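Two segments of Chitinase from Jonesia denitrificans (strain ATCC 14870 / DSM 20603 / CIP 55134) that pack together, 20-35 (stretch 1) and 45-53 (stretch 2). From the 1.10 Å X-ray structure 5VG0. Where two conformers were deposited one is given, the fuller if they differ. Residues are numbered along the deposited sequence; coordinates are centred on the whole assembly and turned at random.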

# COMPACT_ATOMS: atom_id res chain seq x y z
N SER A 20 15.79 0.25 -9.70
CA SER A 20 16.81 0.21 -10.74
C SER A 20 16.22 0.05 -12.13
O SER A 20 16.96 -0.12 -13.10
CB SER A 20 17.73 -0.96 -10.48
OG SER A 20 16.96 -2.14 -10.43
N PHE A 21 14.91 0.07 -12.24
CA PHE A 21 14.20 -0.05 -13.49
C PHE A 21 13.19 1.08 -13.56
O PHE A 21 12.78 1.64 -12.54
CB PHE A 21 13.49 -1.42 -13.57
CG PHE A 21 12.68 -1.75 -12.34
CD1 PHE A 21 13.26 -2.41 -11.26
CD2 PHE A 21 11.35 -1.38 -12.24
CE1 PHE A 21 12.52 -2.68 -10.13
CE2 PHE A 21 10.61 -1.66 -11.11
CZ PHE A 21 11.20 -2.30 -10.06
N ASP A 22 12.81 1.43 -14.78
CA ASP A 22 11.83 2.48 -15.01
C ASP A 22 10.44 1.93 -14.71
O ASP A 22 10.06 0.89 -15.24
CB ASP A 22 11.95 2.93 -16.47
CG ASP A 22 11.01 4.09 -16.86
OD1 ASP A 22 10.28 4.66 -16.02
OD2 ASP A 22 11.04 4.46 -18.06
N CYS A 23 9.71 2.61 -13.86
CA CYS A 23 8.36 2.19 -13.54
C CYS A 23 7.31 2.80 -14.44
O CYS A 23 6.15 2.41 -14.35
CB CYS A 23 8.00 2.55 -12.10
SG CYS A 23 9.15 1.91 -10.89
N GLY A 24 7.67 3.76 -15.29
CA GLY A 24 6.68 4.43 -16.09
C GLY A 24 5.86 5.45 -15.33
O GLY A 24 6.37 6.13 -14.42
N GLN A 25 4.58 5.54 -15.68
CA GLN A 25 3.77 6.65 -15.22
C GLN A 25 3.62 6.68 -13.70
O GLN A 25 3.51 7.77 -13.13
CB GLN A 25 2.41 6.63 -15.89
CG GLN A 25 1.51 7.81 -15.52
CD GLN A 25 2.13 9.16 -15.83
OE1 GLN A 25 2.96 9.30 -16.73
NE2 GLN A 25 1.71 10.18 -15.09
N ILE A 26 3.64 5.53 -13.03
CA ILE A 26 3.44 5.52 -11.59
C ILE A 26 4.47 6.37 -10.86
O ILE A 26 4.19 6.91 -9.79
CB ILE A 26 3.41 4.08 -11.04
CG1 ILE A 26 3.02 4.05 -9.56
CG2 ILE A 26 4.73 3.37 -11.22
CD1 ILE A 26 1.62 4.55 -9.29
N SER A 27 5.67 6.49 -11.41
CA SER A 27 6.71 7.25 -10.74
C SER A 27 6.34 8.70 -10.57
O SER A 27 6.87 9.36 -9.68
CB SER A 27 7.99 7.18 -11.55
OG SER A 27 8.40 5.83 -11.59
N TYR A 28 5.43 9.21 -11.39
CA TYR A 28 5.01 10.60 -11.34
C TYR A 28 3.75 10.81 -10.52
O TYR A 28 3.40 11.96 -10.25
CB TYR A 28 4.79 11.13 -12.76
CG TYR A 28 6.07 11.06 -13.57
CD1 TYR A 28 7.04 12.03 -13.45
CD2 TYR A 28 6.32 9.98 -14.41
CE1 TYR A 28 8.21 11.97 -14.17
CE2 TYR A 28 7.49 9.91 -15.13
CZ TYR A 28 8.43 10.90 -15.00
OH TYR A 28 9.61 10.85 -15.72
N GLU A 29 3.06 9.75 -10.11
CA GLU A 29 1.81 9.89 -9.37
C GLU A 29 1.59 8.66 -8.48
O GLU A 29 0.63 7.90 -8.65
CB GLU A 29 0.63 10.14 -10.29
CG GLU A 29 0.47 9.18 -11.41
CD GLU A 29 -0.75 9.53 -12.24
OE1 GLU A 29 -1.82 9.83 -11.65
OE2 GLU A 29 -0.64 9.54 -13.47
N PRO A 30 2.45 8.48 -7.48
CA PRO A 30 2.32 7.32 -6.60
C PRO A 30 1.01 7.27 -5.84
O PRO A 30 0.63 6.19 -5.40
CB PRO A 30 3.51 7.48 -5.65
CG PRO A 30 3.82 8.94 -5.67
CD PRO A 30 3.57 9.35 -7.08
N GLN A 31 0.33 8.41 -5.70
CA GLN A 31 -0.90 8.54 -4.95
C GLN A 31 -2.11 7.96 -5.68
O GLN A 31 -3.19 7.93 -5.09
CB GLN A 31 -1.16 10.02 -4.64
CG GLN A 31 -1.50 10.91 -5.85
CD GLN A 31 -0.29 11.51 -6.56
OE1 GLN A 31 0.84 11.07 -6.39
NE2 GLN A 31 -0.55 12.51 -7.39
N SER A 32 -1.96 7.52 -6.93
CA SER A 32 -3.09 7.34 -7.82
C SER A 32 -3.48 5.88 -8.08
O SER A 32 -4.19 5.63 -9.05
CB SER A 32 -2.83 8.05 -9.14
OG SER A 32 -2.65 9.43 -8.87
N VAL A 33 -3.06 4.94 -7.24
CA VAL A 33 -3.33 3.53 -7.52
C VAL A 33 -4.73 3.19 -7.01
O VAL A 33 -4.91 2.56 -5.97
CB VAL A 33 -2.24 2.59 -6.99
CG1 VAL A 33 -2.50 1.18 -7.47
CG2 VAL A 33 -0.86 3.07 -7.46
N GLU A 34 -5.71 3.60 -7.79
CA GLU A 34 -7.12 3.52 -7.48
C GLU A 34 -7.75 2.48 -8.38
O GLU A 34 -7.50 2.46 -9.59
CB GLU A 34 -7.76 4.89 -7.77
CG GLU A 34 -9.20 5.01 -7.38
CD GLU A 34 -9.75 6.37 -7.64
OE1 GLU A 34 -9.24 7.07 -8.53
OE2 GLU A 34 -10.69 6.76 -6.92
N ALA A 35 -8.60 1.62 -7.82
CA ALA A 35 -9.30 0.62 -8.61
C ALA A 35 -10.52 0.18 -7.83
O ALA A 35 -10.64 0.47 -6.64
CB ALA A 35 -8.39 -0.58 -8.92
N GLY A 45 -5.61 -4.06 -10.15
CA GLY A 45 -6.12 -4.24 -11.49
C GLY A 45 -6.19 -2.98 -12.32
O GLY A 45 -6.75 -3.01 -13.42
N ASN A 46 -5.65 -1.87 -11.83
CA ASN A 46 -5.54 -0.65 -12.63
C ASN A 46 -4.48 -0.87 -13.70
O ASN A 46 -3.29 -0.99 -13.39
CB ASN A 46 -5.19 0.51 -11.71
CG ASN A 46 -5.19 1.84 -12.43
OD1 ASN A 46 -4.78 1.93 -13.59
ND2 ASN A 46 -5.66 2.88 -11.76
N GLU A 47 -4.90 -0.94 -14.96
CA GLU A 47 -4.00 -1.37 -16.02
C GLU A 47 -2.86 -0.40 -16.25
O GLU A 47 -1.80 -0.80 -16.75
CB GLU A 47 -4.80 -1.59 -17.31
CG GLU A 47 -5.89 -2.65 -17.19
CD GLU A 47 -6.82 -2.71 -18.40
OE1 GLU A 47 -7.80 -3.49 -18.36
OE2 GLU A 47 -6.58 -1.98 -19.39
N ALA A 48 -3.03 0.88 -15.92
CA ALA A 48 -1.96 1.86 -16.12
C ALA A 48 -0.76 1.54 -15.26
O ALA A 48 0.36 1.97 -15.58
CB ALA A 48 -2.47 3.26 -15.78
N PHE A 49 -0.96 0.80 -14.17
CA PHE A 49 0.06 0.56 -13.16
C PHE A 49 0.37 -0.93 -13.01
O PHE A 49 0.78 -1.39 -11.94
CB PHE A 49 -0.35 1.21 -11.84
CG PHE A 49 -0.72 2.67 -11.97
CD1 PHE A 49 0.10 3.57 -12.64
CD2 PHE A 49 -1.90 3.14 -11.43
CE1 PHE A 49 -0.24 4.91 -12.73
CE2 PHE A 49 -2.25 4.48 -11.54
CZ PHE A 49 -1.43 5.36 -12.18
N ALA A 50 0.25 -1.69 -14.10
CA ALA A 50 0.47 -3.13 -14.07
C ALA A 50 1.89 -3.50 -13.62
O ALA A 50 2.09 -4.61 -13.12
CB ALA A 50 0.20 -3.75 -15.43
N ILE A 51 2.87 -2.61 -13.79
CA ILE A 51 4.22 -2.92 -13.34
C ILE A 51 4.25 -3.27 -11.86
O ILE A 51 5.11 -4.04 -11.42
CB ILE A 51 5.17 -1.75 -13.66
CG1 ILE A 51 6.62 -2.16 -13.38
CG2 ILE A 51 4.79 -0.51 -12.85
CD1 ILE A 51 7.63 -1.59 -14.29
N LEU A 52 3.33 -2.70 -11.07
CA LEU A 52 3.34 -2.96 -9.63
C LEU A 52 3.05 -4.41 -9.30
O LEU A 52 3.32 -4.83 -8.18
CB LEU A 52 2.31 -2.07 -8.93
CG LEU A 52 2.54 -0.56 -9.08
CD1 LEU A 52 1.39 0.19 -8.45
CD2 LEU A 52 3.88 -0.14 -8.46
N ASP A 53 2.47 -5.17 -10.24
CA ASP A 53 2.19 -6.58 -10.04
C ASP A 53 3.32 -7.49 -10.51
O ASP A 53 3.22 -8.70 -10.34
CB ASP A 53 0.93 -6.99 -10.82
CG ASP A 53 -0.31 -6.24 -10.39
OD1 ASP A 53 -0.49 -6.01 -9.19
OD2 ASP A 53 -1.16 -5.93 -11.27
O HOH W 1 3.29 2.79 -14.34

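A short 3-10 segment can be anchored against a loop by a few side chains, and residues 45-53 of this chitinase illustrate the principle. Asn46 begins the contact with a polar clamp. Its ND2 donates to Glu34 O (2.9 Å), the one direct hydrogen bond between the stretches, while its OD1 accepts from Ala48 N (3.1 Å), so a single side-chain amide ties stretch 1 to the opening turn of the 3-10 segment. Ala48 adds a solvent-mediated link: a water donates to Ala48 O (3.3 Å) and to Cys23 O (2.9 Å) and accepts from Ile26 N (3.1 Å).

Phe49 gives up more surface than any other residue here. Ile26 CD1 lies over one face of its ring, 3.9 Å from the centroid and 15° off the normal, a CH-pi contact. Glu29 CD sits at the ring edge, 4.2 Å from Phe49 CZ; Gln25 NE2 donates to Glu29 OE2 and Ser32 OG to Glu29 OE1, both at 2.9 Å, and hold the carboxylate.

Ile51 then reaches the earlier part of stretch 1, its CD1 packing 3.6 Å from Asp22 O and 4.3 Å from Phe21 CD2. Leu52 closes the apolar patch: its CB points sideways, yet CD1 comes within 3.8 Å of Val33 CG2 and 4.3 Å of Ile26 CG1.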